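Local atomic coordinates of E3 ubiquitin-protein ligase HERC2 (Homo sapiens, PDB entry 4L1M), a protein that probably attaches ubiquitin to target proteins as a HECT-type E3 ligase, the part described here being its first RCC1-like domain, a seven-bladed beta-propeller. Residues A[61-66]-A[105-110]; A[55-60]-A[97-102]; A[74-79]-A[87-92]; A[162-167]-A[210-215]. All blocks are in the same frame, centred on the assembly; numbering follows the deposited sequence.

Contact 1: A[61-66]-A[105-110]. With SO4 (sulfate ion), chain G.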
loop_
_atom_site.group_PDB
_atom_site.type_symbol
_atom_site.label_atom_id
_atom_site.label_comp_id
_atom_site.label_asym_id
_atom_site.label_seq_id
_atom_site.Cartn_x
_atom_site.Cartn_y
_atom_site.Cartn_z
ATOM N N ALA A 61 -6.640 -4.135 5.085
ATOM C CA ALA A 61 -5.887 -4.797 6.143
ATOM C C ALA A 61 -6.058 -6.308 6.000
ATOM O O ALA A 61 -6.525 -6.789 4.964
ATOM C CB ALA A 61 -6.331 -4.309 7.501
ATOM N N GLU A 62 -5.669 -7.065 7.013
ATOM C CA GLU A 62 -5.702 -8.527 6.899
ATOM C C GLU A 62 -7.093 -9.149 7.004
ATOM O O GLU A 62 -7.402 -10.049 6.226
ATOM C CB GLU A 62 -4.780 -9.184 7.911
ATOM C CG GLU A 62 -4.464 -10.632 7.546
ATOM C CD GLU A 62 -3.862 -11.410 8.700
ATOM O OE1 GLU A 62 -4.637 -11.883 9.563
ATOM O OE2 GLU A 62 -2.623 -11.544 8.735
ATOM N N LYS A 63 -7.908 -8.706 7.962
ATOM C CA LYS A 63 -9.264 -9.270 8.125
ATOM C C LYS A 63 -10.362 -8.312 7.696
ATOM O O LYS A 63 -11.522 -8.690 7.616
ATOM C CB LYS A 63 -9.533 -9.667 9.587
ATOM C CG LYS A 63 -8.535 -10.629 10.217
ATOM C CD LYS A 63 -8.557 -12.019 9.580
ATOM C CE LYS A 63 -7.859 -13.046 10.491
ATOM N NZ LYS A 63 -6.956 -13.979 9.754
ATOM N N ARG A 64 -10.003 -7.067 7.440
ATOM C CA ARG A 64 -10.979 -6.062 7.079
ATOM C C ARG A 64 -10.364 -4.951 6.230
ATOM O O ARG A 64 -9.153 -4.930 5.990
ATOM C CB ARG A 64 -11.618 -5.494 8.323
ATOM C CG ARG A 64 -10.651 -4.957 9.346
ATOM C CD ARG A 64 -11.383 -4.549 10.621
ATOM N NE ARG A 64 -12.217 -5.627 11.198
ATOM C CZ ARG A 64 -13.565 -5.641 11.196
ATOM N NH1 ARG A 64 -14.310 -4.644 10.643
ATOM N NH2 ARG A 64 -14.200 -6.659 11.770
ATOM N N PHE A 65 -11.218 -4.081 5.716
ATOM C CA PHE A 65 -10.755 -2.939 4.958
ATOM C C PHE A 65 -11.462 -1.680 5.383
ATOM O O PHE A 65 -12.592 -1.727 5.873
ATOM C CB PHE A 65 -10.852 -3.153 3.431
ATOM C CG PHE A 65 -12.247 -3.406 2.911
ATOM C CD1 PHE A 65 -12.866 -4.608 3.105
ATOM C CD2 PHE A 65 -12.906 -2.454 2.154
ATOM C CE1 PHE A 65 -14.142 -4.840 2.597
ATOM C CE2 PHE A 65 -14.165 -2.690 1.639
ATOM C CZ PHE A 65 -14.781 -3.885 1.858
ATOM N N LEU A 66 -10.758 -0.572 5.194
ATOM C CA LEU A 66 -11.267 0.738 5.442
ATOM C C LEU A 66 -11.665 1.355 4.122
ATOM O O LEU A 66 -11.002 1.133 3.097
ATOM C CB LEU A 66 -10.184 1.610 6.066
ATOM C CG LEU A 66 -9.709 1.276 7.474
ATOM C CD1 LEU A 66 -8.777 2.359 7.942
ATOM C CD2 LEU A 66 -10.865 1.148 8.460
ATOM N N ASP A 105 -1.243 -7.433 5.332
ATOM C CA ASP A 105 -0.906 -8.440 6.347
ATOM C C ASP A 105 -0.940 -7.819 7.754
ATOM O O ASP A 105 -0.361 -8.375 8.693
ATOM C CB ASP A 105 0.499 -9.054 6.082
ATOM C CG ASP A 105 0.644 -9.647 4.640
ATOM O OD1 ASP A 105 -0.295 -10.357 4.172
ATOM O OD2 ASP A 105 1.699 -9.416 3.966
ATOM N N GLY A 106 -1.624 -6.676 7.898
ATOM C CA GLY A 106 -1.615 -5.894 9.149
ATOM C C GLY A 106 -2.941 -5.779 9.897
ATOM O O GLY A 106 -3.991 -6.163 9.387
ATOM N N HIS A 107 -2.859 -5.227 11.104
ATOM C CA HIS A 107 -3.976 -5.107 12.050
ATOM C C HIS A 107 -3.975 -3.720 12.704
ATOM O O HIS A 107 -4.361 -3.576 13.869
ATOM C CB HIS A 107 -3.870 -6.196 13.172
ATOM C CG HIS A 107 -3.831 -7.590 12.642
ATOM N ND1 HIS A 107 -4.953 -8.391 12.581
ATOM C CD2 HIS A 107 -2.822 -8.305 12.080
ATOM C CE1 HIS A 107 -4.636 -9.548 12.019
ATOM N NE2 HIS A 107 -3.351 -9.519 11.699
ATOM N N HIS A 108 -3.479 -2.720 11.998
ATOM C CA HIS A 108 -3.556 -1.372 12.490
ATOM C C HIS A 108 -3.783 -0.428 11.341
ATOM O O HIS A 108 -3.537 -0.779 10.203
ATOM C CB HIS A 108 -2.345 -0.990 13.338
ATOM C CG HIS A 108 -1.109 -0.679 12.553
ATOM N ND1 HIS A 108 -0.441 -1.631 11.815
ATOM C CD2 HIS A 108 -0.379 0.457 12.453
ATOM C CE1 HIS A 108 0.636 -1.088 11.275
ATOM N NE2 HIS A 108 0.695 0.179 11.647
ATOM N N TYR A 109 -4.276 0.764 11.661
ATOM C CA TYR A 109 -4.781 1.683 10.663
ATOM C C TYR A 109 -4.239 3.063 10.964
ATOM O O TYR A 109 -4.030 3.400 12.133
ATOM C CB TYR A 109 -6.308 1.680 10.712
ATOM C CG TYR A 109 -6.845 0.278 10.834
ATOM C CD1 TYR A 109 -7.080 -0.499 9.715
ATOM C CD2 TYR A 109 -7.037 -0.293 12.079
ATOM C CE1 TYR A 109 -7.536 -1.799 9.823
ATOM C CE2 TYR A 109 -7.482 -1.587 12.210
ATOM C CZ TYR A 109 -7.736 -2.345 11.079
ATOM O OH TYR A 109 -8.173 -3.656 11.236
ATOM N N LEU A 110 -4.014 3.845 9.910
ATOM C CA LEU A 110 -3.774 5.277 10.022
ATOM C C LEU A 110 -4.796 6.075 9.204
ATOM O O LEU A 110 -5.254 5.629 8.153
ATOM C CB LEU A 110 -2.402 5.619 9.473
ATOM C CG LEU A 110 -1.219 4.962 10.132
ATOM C CD1 LEU A 110 0.046 5.483 9.466
ATOM C CD2 LEU A 110 -1.162 5.255 11.614
HETATM S S SO4 G . -8.509 -6.904 12.983
HETATM O O1 SO4 G . -9.988 -6.943 12.909
HETATM O O2 SO4 G . -8.038 -8.089 13.752
HETATM O O3 SO4 G . -7.949 -6.933 11.599
HETATM O O4 SO4 G . -8.056 -5.639 13.635
#
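Y109 lays its ring against two apolar side chains of 61-66, meeting both obliquely. Its CE1 lies 3.6 Å from A61 CB, and its CD1 lies 3.8 Å from L66 CD1. R64 comes across the hydroxyl end of the same ring: its CG and CD are both close to Y109 OH, and the guanidinium plane stands 81° from the ring plane. The R64 chain leaves the backbone with CG wedged between N and the carbonyl carbon (chi1 54°) and bends again at chi3, which carries NE round to a bound sulfate.

In the RCC1-type propeller, this is where the turns between the first and second strands of two successive blades come together near the central channel. Between these two segments one backbone hydrogen bond forms, from E62 N to G106 O (3.0 Å). Beyond it, E62 reaches out with CG anti to its own nitrogen (chi1 -162°), bringing OE1 to 3.4 Å from H107 CE1 at the edge of the imidazole; carboxylate and ring planes are nearly perpendicular. K63 NZ forms a salt bridge to the same OE1 (3.1 Å), coming from above the carboxylate plane.

The sulfate, probably taken up from the crystallisation liquor, spans the two segments. R64 NE donates to O1 (3.1 Å), Y109 OH donates to O4 from the other segment, and H107 ND1 adds a weak bond to O2 in the plane of its ring (3.3 Å). A second nitrogen of the R64 guanidinium, NH1, is held by T76 OG1, while the carboxylate of D105 turns away to S320 and S214.

Contact 2: A[55-60]-A[97-102]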
loop_
_atom_site.group_PDB
_atom_site.type_symbol
_atom_site.label_atom_id
_atom_site.label_comp_id
_atom_site.label_asym_id
_atom_site.label_seq_id
_atom_site.Cartn_x
_atom_site.Cartn_y
_atom_site.Cartn_z
ATOM N N VAL A 55 -16.830 6.170 -2.915
ATOM C CA VAL A 55 -15.478 5.713 -2.562
ATOM C C VAL A 55 -14.390 6.532 -3.263
ATOM O O VAL A 55 -14.470 6.774 -4.476
ATOM C CB VAL A 55 -15.312 4.235 -2.909
ATOM C CG1 VAL A 55 -13.947 3.745 -2.509
ATOM C CG2 VAL A 55 -16.374 3.416 -2.209
ATOM N N THR A 56 -13.411 7.002 -2.488
ATOM C CA THR A 56 -12.242 7.697 -3.043
ATOM C C THR A 56 -10.989 6.872 -2.799
ATOM O O THR A 56 -10.026 6.972 -3.561
ATOM C CB THR A 56 -12.053 9.133 -2.476
ATOM O OG1 THR A 56 -11.749 9.088 -1.070
ATOM C CG2 THR A 56 -13.294 9.958 -2.677
ATOM N N GLN A 57 -11.003 6.081 -1.725
ATOM C CA GLN A 57 -9.877 5.259 -1.339
ATOM C C GLN A 57 -10.319 4.018 -0.578
ATOM O O GLN A 57 -11.323 4.051 0.119
ATOM C CB GLN A 57 -8.989 6.083 -0.421
ATOM C CG GLN A 57 -7.505 5.986 -0.644
ATOM C CD GLN A 57 -6.828 7.135 0.102
ATOM O OE1 GLN A 57 -7.058 8.337 -0.212
ATOM N NE2 GLN A 57 -6.055 6.801 1.103
ATOM N N ILE A 58 -9.559 2.935 -0.713
ATOM C CA ILE A 58 -9.752 1.750 0.077
ATOM C C ILE A 58 -8.400 1.249 0.574
ATOM O O ILE A 58 -7.498 1.034 -0.218
ATOM C CB ILE A 58 -10.403 0.623 -0.757
ATOM C CG1 ILE A 58 -11.827 0.995 -1.115
ATOM C CG2 ILE A 58 -10.355 -0.709 0.009
ATOM C CD1 ILE A 58 -12.583 -0.056 -1.889
ATOM N N ALA A 59 -8.285 1.039 1.883
ATOM C CA ALA A 59 -7.076 0.525 2.502
ATOM C C ALA A 59 -7.358 -0.863 3.090
ATOM O O ALA A 59 -8.151 -1.011 4.002
ATOM C CB ALA A 59 -6.606 1.460 3.583
ATOM N N CYS A 60 -6.694 -1.866 2.537
ATOM C CA CYS A 60 -6.964 -3.228 2.863
ATOM C C CYS A 60 -6.045 -3.696 3.981
ATOM O O CYS A 60 -4.831 -3.671 3.834
ATOM C CB CYS A 60 -6.763 -4.086 1.616
ATOM S SG CYS A 60 -8.040 -3.839 0.346
ATOM N N ILE A 97 -11.304 13.584 6.795
ATOM C CA ILE A 97 -10.200 12.678 6.460
ATOM C C ILE A 97 -9.926 12.694 4.970
ATOM O O ILE A 97 -10.847 12.608 4.165
ATOM C CB ILE A 97 -10.507 11.236 6.895
ATOM C CG1 ILE A 97 -10.828 11.171 8.393
ATOM C CG2 ILE A 97 -9.344 10.323 6.578
ATOM C CD1 ILE A 97 -9.767 11.793 9.281
ATOM N N VAL A 98 -8.661 12.809 4.607
ATOM C CA VAL A 98 -8.268 12.817 3.205
ATOM C C VAL A 98 -7.375 11.649 2.805
ATOM O O VAL A 98 -7.157 11.437 1.613
ATOM C CB VAL A 98 -7.535 14.109 2.828
ATOM C CG1 VAL A 98 -8.433 15.315 3.069
ATOM C CG2 VAL A 98 -6.214 14.235 3.585
ATOM N N LYS A 99 -6.844 10.902 3.777
ATOM C CA LYS A 99 -6.101 9.683 3.462
ATOM C C LYS A 99 -6.280 8.650 4.537
ATOM O O LYS A 99 -6.490 8.980 5.703
ATOM C CB LYS A 99 -4.601 9.963 3.247
ATOM C CG LYS A 99 -4.306 10.681 1.954
ATOM C CD LYS A 99 -2.885 10.499 1.494
ATOM C CE LYS A 99 -2.580 11.498 0.377
ATOM N NZ LYS A 99 -1.143 11.434 -0.016
ATOM N N ILE A 100 -6.202 7.389 4.116
ATOM C CA ILE A 100 -6.200 6.273 5.016
ATOM C C ILE A 100 -5.090 5.321 4.628
ATOM O O ILE A 100 -4.620 5.319 3.514
ATOM C CB ILE A 100 -7.549 5.517 4.988
ATOM C CG1 ILE A 100 -7.975 5.218 3.544
ATOM C CG2 ILE A 100 -8.592 6.309 5.727
ATOM C CD1 ILE A 100 -9.279 4.443 3.410
ATOM N N ALA A 101 -4.685 4.483 5.563
ATOM C CA ALA A 101 -3.679 3.496 5.273
ATOM C C ALA A 101 -3.831 2.295 6.174
ATOM O O ALA A 101 -4.364 2.377 7.283
ATOM C CB ALA A 101 -2.296 4.097 5.443
ATOM N N ALA A 102 -3.324 1.185 5.670
ATOM C CA ALA A 102 -3.297 -0.064 6.357
ATOM C C ALA A 102 -2.497 -0.966 5.453
ATOM O O ALA A 102 -2.266 -0.622 4.330
ATOM C CB ALA A 102 -4.694 -0.617 6.555
#
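A59 packs its CB against I100 CG1 at 4.0 Å and A102 CB at 4.1 Å, the apolar share of a contact between the inner strands of two adjacent blades, whose axes run nearly parallel, 18° apart and 6.4 Å at closest approach. The same CB lies close to A101 C and A102 N as well. I100 has CG1 between its N and its carbonyl carbon (chi1 49°), a placement that brings CD1 up to the backbone N of A59, 3.9 Å away.

The polar part belongs to Q57. Q57 and I100 reach past one another, each toward the other's strand, and the extended chain beyond Q57 CG sets the amide on the backbone of 98-100. There NE2 lies 3.1 Å from I100 N; as both are donors, this is proximity without a bond. On the other branch of the amide, OE1 approaches V98 O to 3.6 Å.

A classic beta bulge, with V98 and K99 both opposite L112, interrupts strand 97-101. Around the contact, I58 and C60 turn to strand 374-379 of the preceding blade, whereas K99 and A101 reach strand 155-160 of the following one.

Contact 3: A[74-79]-A[87-92]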
loop_
_atom_site.group_PDB
_atom_site.type_symbol
_atom_site.label_atom_id
_atom_site.label_comp_id
_atom_site.label_asym_id
_atom_site.label_seq_id
_atom_site.Cartn_x
_atom_site.Cartn_y
_atom_site.Cartn_z
ATOM N N VAL A 74 -14.865 7.712 7.243
ATOM C CA VAL A 74 -14.191 6.438 7.123
ATOM C C VAL A 74 -15.092 5.285 7.617
ATOM O O VAL A 74 -15.683 5.358 8.698
ATOM C CB VAL A 74 -12.908 6.455 7.936
ATOM C CG1 VAL A 74 -12.241 5.081 7.931
ATOM C CG2 VAL A 74 -11.939 7.481 7.374
ATOM N N TYR A 75 -15.195 4.230 6.815
ATOM C CA TYR A 75 -16.014 3.095 7.156
ATOM C C TYR A 75 -15.172 1.868 7.191
ATOM O O TYR A 75 -14.107 1.815 6.552
ATOM C CB TYR A 75 -17.112 2.908 6.126
ATOM C CG TYR A 75 -18.085 4.051 6.106
ATOM C CD1 TYR A 75 -17.746 5.248 5.497
ATOM C CD2 TYR A 75 -19.320 3.959 6.727
ATOM C CE1 TYR A 75 -18.629 6.315 5.489
ATOM C CE2 TYR A 75 -20.194 5.031 6.731
ATOM C CZ TYR A 75 -19.840 6.204 6.105
ATOM O OH TYR A 75 -20.686 7.287 6.056
ATOM N N THR A 76 -15.639 0.862 7.925
ATOM C CA THR A 76 -14.909 -0.389 8.013
ATOM C C THR A 76 -15.824 -1.560 7.699
ATOM O O THR A 76 -17.008 -1.548 8.055
ATOM C CB THR A 76 -14.219 -0.552 9.405
ATOM O OG1 THR A 76 -13.425 -1.742 9.416
ATOM C CG2 THR A 76 -15.235 -0.611 10.565
ATOM N N GLN A 77 -15.264 -2.569 7.049
ATOM C CA GLN A 77 -15.982 -3.775 6.688
ATOM C C GLN A 77 -15.026 -4.974 6.772
ATOM O O GLN A 77 -13.886 -4.897 6.308
ATOM C CB GLN A 77 -16.486 -3.637 5.262
ATOM C CG GLN A 77 -17.142 -4.876 4.667
ATOM C CD GLN A 77 -18.511 -5.164 5.235
ATOM O OE1 GLN A 77 -19.297 -4.267 5.488
ATOM N NE2 GLN A 77 -18.816 -6.434 5.416
ATOM N N ALA A 78 -15.510 -6.101 7.307
ATOM C CA ALA A 78 -14.721 -7.355 7.310
ATOM C C ALA A 78 -14.909 -8.095 5.997
ATOM O O ALA A 78 -16.004 -8.124 5.448
ATOM C CB ALA A 78 -15.136 -8.257 8.476
ATOM N N TYR A 79 -13.855 -8.744 5.529
ATOM C CA TYR A 79 -13.924 -9.546 4.310
ATOM C C TYR A 79 -14.840 -10.713 4.456
ATOM O O TYR A 79 -15.504 -11.100 3.498
ATOM C CB TYR A 79 -12.540 -10.107 3.936
ATOM C CG TYR A 79 -11.449 -9.091 3.728
ATOM C CD1 TYR A 79 -11.591 -8.054 2.811
ATOM C CD2 TYR A 79 -10.280 -9.180 4.421
ATOM C CE1 TYR A 79 -10.583 -7.122 2.615
ATOM C CE2 TYR A 79 -9.248 -8.271 4.215
ATOM C CZ TYR A 79 -9.397 -7.240 3.321
ATOM O OH TYR A 79 -8.355 -6.355 3.172
ATOM N N GLN A 87 -19.490 -0.014 8.387
ATOM C CA GLN A 87 -19.840 0.696 9.598
ATOM C C GLN A 87 -18.916 1.883 9.739
ATOM O O GLN A 87 -17.737 1.838 9.385
ATOM C CB GLN A 87 -19.726 -0.215 10.815
ATOM C CG GLN A 87 -20.645 -1.412 10.768
ATOM C CD GLN A 87 -22.101 -1.020 10.811
ATOM O OE1 GLN A 87 -22.599 -0.527 11.828
ATOM N NE2 GLN A 87 -22.805 -1.254 9.705
ATOM N N LEU A 88 -19.491 2.951 10.263
ATOM C CA LEU A 88 -18.797 4.192 10.443
ATOM C C LEU A 88 -17.747 3.978 11.519
ATOM O O LEU A 88 -18.051 3.414 12.554
ATOM C CB LEU A 88 -19.807 5.271 10.885
ATOM C CG LEU A 88 -19.292 6.714 10.941
ATOM C CD1 LEU A 88 -18.997 7.248 9.547
ATOM C CD2 LEU A 88 -20.309 7.609 11.644
ATOM N N VAL A 89 -16.520 4.414 11.258
ATOM C CA VAL A 89 -15.497 4.429 12.274
ATOM C C VAL A 89 -15.739 5.644 13.155
ATOM O O VAL A 89 -15.611 6.757 12.722
ATOM C CB VAL A 89 -14.088 4.463 11.655
ATOM C CG1 VAL A 89 -13.018 4.564 12.743
ATOM C CG2 VAL A 89 -13.864 3.211 10.802
ATOM N N GLN A 90 -16.114 5.407 14.400
ATOM C CA GLN A 90 -16.362 6.474 15.369
ATOM C C GLN A 90 -15.042 7.098 15.847
ATOM O O GLN A 90 -14.006 6.429 15.913
ATOM C CB GLN A 90 -17.146 5.897 16.562
ATOM C CG GLN A 90 -18.575 5.470 16.212
ATOM C CD GLN A 90 -19.488 6.647 15.889
ATOM O OE1 GLN A 90 -19.114 7.803 16.077
ATOM N NE2 GLN A 90 -20.688 6.356 15.392
ATOM N N GLY A 91 -15.081 8.373 16.195
ATOM C CA GLY A 91 -13.894 9.052 16.698
ATOM C C GLY A 91 -13.204 9.895 15.649
ATOM O O GLY A 91 -12.260 10.616 15.964
ATOM N N LEU A 92 -13.693 9.834 14.415
ATOM C CA LEU A 92 -13.208 10.711 13.341
ATOM C C LEU A 92 -14.228 11.751 12.886
ATOM O O LEU A 92 -13.891 12.641 12.091
ATOM C CB LEU A 92 -12.804 9.877 12.136
ATOM C CG LEU A 92 -11.749 8.809 12.401
ATOM C CD1 LEU A 92 -11.536 8.003 11.147
ATOM C CD2 LEU A 92 -10.436 9.409 12.867
#
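Two antiparallel bridges, the hydrogen-bonded pair T76-Q87 and the non-hydrogen-bonded pair Y75-L88, zip strand 74-78 to the short strand 87-88. T76 N donates to Q87 O (2.7 Å) and Q87 N returns a bond to T76 O (2.9 Å). One step beyond the short strand, V89 N continues the ladder to V74 O at 2.9 Å. Between these bonds Y75 CA comes within 3.1 Å of Q87 O, a CA-H...O contact common in antiparallel sheets.

On the face bearing Y75 and L88, one methyl of the leucine rests on the aromatic ring. L88 CD1 sits over one face in a CH-pi contact, 4.0 Å from the ring centroid and displaced toward the rim on the CZ side. The methyl gets there because L88 sends CG anti to its own nitrogen (chi1 -172°) and then folds back at chi2. V74 and V89 run alongside in the same direction, with V74 CG1 and V89 CG2 3.8 Å apart. V89 CG2 also touches T76, whose side chain is set roughly square to it. Further along, L92 CD1 closes obliquely on V74, reaching its CB and its CG2 methyl, 3.8 Å from each.

This hairpin forms the outer edge of its propeller blade, far from the channel, with strand 64-69 on the inner flank of 74-78 and strand 87-88 outermost. V89 and L92 lean across onto the next blade, where they meet P140 of strand 140-142 as well as W121 and Y119 of strand 118-122.

Contact 4: A[162-167]-A[210-215]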
loop_
_atom_site.group_PDB
_atom_site.type_symbol
_atom_site.label_atom_id
_atom_site.label_comp_id
_atom_site.label_asym_id
_atom_site.label_seq_id
_atom_site.Cartn_x
_atom_site.Cartn_y
_atom_site.Cartn_z
ATOM N N SER A 162 3.284 -4.312 8.197
ATOM C CA SER A 162 2.570 -5.298 9.025
ATOM C C SER A 162 2.732 -4.967 10.495
ATOM O O SER A 162 1.801 -5.157 11.266
ATOM C CB SER A 162 3.056 -6.724 8.742
ATOM O OG SER A 162 4.439 -6.821 8.986
ATOM N N THR A 163 3.899 -4.450 10.871
ATOM C CA THR A 163 4.176 -4.144 12.269
ATOM C C THR A 163 4.774 -2.761 12.530
ATOM O O THR A 163 5.286 -2.505 13.622
ATOM C CB THR A 163 5.139 -5.195 12.859
ATOM O OG1 THR A 163 6.372 -5.155 12.144
ATOM C CG2 THR A 163 4.528 -6.592 12.778
ATOM N N TYR A 164 4.736 -1.883 11.535
ATOM C CA TYR A 164 5.295 -0.549 11.684
ATOM C C TYR A 164 4.530 0.448 10.843
ATOM O O TYR A 164 3.530 0.087 10.226
ATOM C CB TYR A 164 6.795 -0.534 11.382
ATOM C CG TYR A 164 7.232 -0.875 9.978
ATOM C CD1 TYR A 164 6.974 -2.122 9.410
ATOM C CD2 TYR A 164 8.000 0.020 9.248
ATOM C CE1 TYR A 164 7.416 -2.431 8.125
ATOM C CE2 TYR A 164 8.443 -0.288 7.975
ATOM C CZ TYR A 164 8.152 -1.506 7.414
ATOM O OH TYR A 164 8.617 -1.788 6.137
ATOM N N SER A 165 4.979 1.704 10.864
ATOM C CA SER A 165 4.244 2.799 10.275
ATOM C C SER A 165 5.219 3.855 9.724
ATOM O O SER A 165 6.383 3.935 10.149
ATOM C CB SER A 165 3.336 3.433 11.337
ATOM O OG SER A 165 2.414 2.495 11.876
ATOM N N ALA A 166 4.743 4.668 8.784
ATOM C CA ALA A 166 5.533 5.797 8.323
ATOM C C ALA A 166 4.659 6.993 7.960
ATOM O O ALA A 166 3.426 6.866 7.797
ATOM C CB ALA A 166 6.399 5.399 7.143
ATOM N N ALA A 167 5.302 8.156 7.845
ATOM C CA ALA A 167 4.631 9.315 7.348
ATOM C C ALA A 167 5.607 10.299 6.741
ATOM O O ALA A 167 6.759 10.355 7.123
ATOM C CB ALA A 167 3.839 9.969 8.464
ATOM N N VAL A 210 6.695 6.412 0.079
ATOM C CA VAL A 210 7.259 5.393 0.942
ATOM C C VAL A 210 6.315 4.201 0.959
ATOM O O VAL A 210 5.112 4.377 0.914
ATOM C CB VAL A 210 7.492 5.931 2.379
ATOM C CG1 VAL A 210 6.191 6.243 3.070
ATOM C CG2 VAL A 210 8.292 4.940 3.214
ATOM N N ALA A 211 6.861 2.988 1.030
ATOM C CA ALA A 211 6.048 1.772 1.163
ATOM C C ALA A 211 6.699 0.792 2.171
ATOM O O ALA A 211 7.935 0.668 2.241
ATOM C CB ALA A 211 5.848 1.111 -0.183
ATOM N N CYS A 212 5.850 0.117 2.949
ATOM C CA CYS A 212 6.286 -0.747 4.003
ATOM C C CYS A 212 5.904 -2.205 3.745
ATOM O O CYS A 212 4.855 -2.475 3.204
ATOM C CB CYS A 212 5.669 -0.284 5.292
ATOM S SG CYS A 212 6.084 1.409 5.706
ATOM N N GLY A 213 6.756 -3.136 4.181
ATOM C CA GLY A 213 6.551 -4.550 3.957
ATOM C C GLY A 213 6.096 -5.324 5.183
ATOM O O GLY A 213 5.685 -4.744 6.180
ATOM N N SER A 214 6.163 -6.649 5.072
ATOM C CA SER A 214 5.698 -7.578 6.082
ATOM C C SER A 214 6.701 -8.678 6.356
ATOM O O SER A 214 7.757 -8.735 5.742
ATOM C CB SER A 214 4.367 -8.200 5.670
ATOM O OG SER A 214 4.454 -8.885 4.454
ATOM N N GLY A 215 6.363 -9.540 7.323
ATOM C CA GLY A 215 7.298 -10.541 7.867
ATOM C C GLY A 215 8.601 -9.836 8.159
ATOM O O GLY A 215 8.602 -8.787 8.806
#
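The Y164 ring has G213 O at its edge, near the ring plane, while C212 approaches obliquely. C212 SG stands 4.3 Å from the ring centroid and 35° off the normal, a sulfur-aromatic contact, and C212 CB packs on Y164 CZ at 3.5 Å. A chi1 of 64° turns the Y164 ring over toward the other segment, where the phenol oxygen OH accepts a bond from G213 N (3.0 Å). The same oxygen is also hydrogen-bonded to T219 OG1, leaving it gripped by a backbone amide and a hydroxyl.

G213 is held at both ends of its backbone: its carbonyl O receives S162 N at 3.2 Å. S162 then lays OG against the backbone of S214, 3.3 Å from its CA. Toward the strands proper, the contact thins to methyl packing of A166 CB on V210 CG1 (4.2 Å) and on C212 SG.

Strands 164-167 and 210-212 run antiparallel in successive propeller blades. Neighbouring parts of the ring join on both sides: S165 and S214 bond back to H108 and D105 of the blade before, and A211 packs on strand 261-267 of the blade after.

From the N terminus, the chain lays down strand 55-60 and then 64-69, which are neighbours in one sheet and supply the first halves of contacts 2 and 1. Strand 74-78 follows, and its hairpin with 87-88 closes contact 3, a short loop lying within the longer loops of contacts 1 and 2. Next come 97-102, closing contact 2, and 105-110, closing contact 1; as their segments alternate, these two loops cross. Together they tie the blade that begins with strand 55-60 to the blade that begins with strand 97-101. Contact 4 opens only afterwards and joins the next two blades; it touches contact 1 through the D105-S214 and H108-S165 pairs, carrying the linkage onward round the propeller.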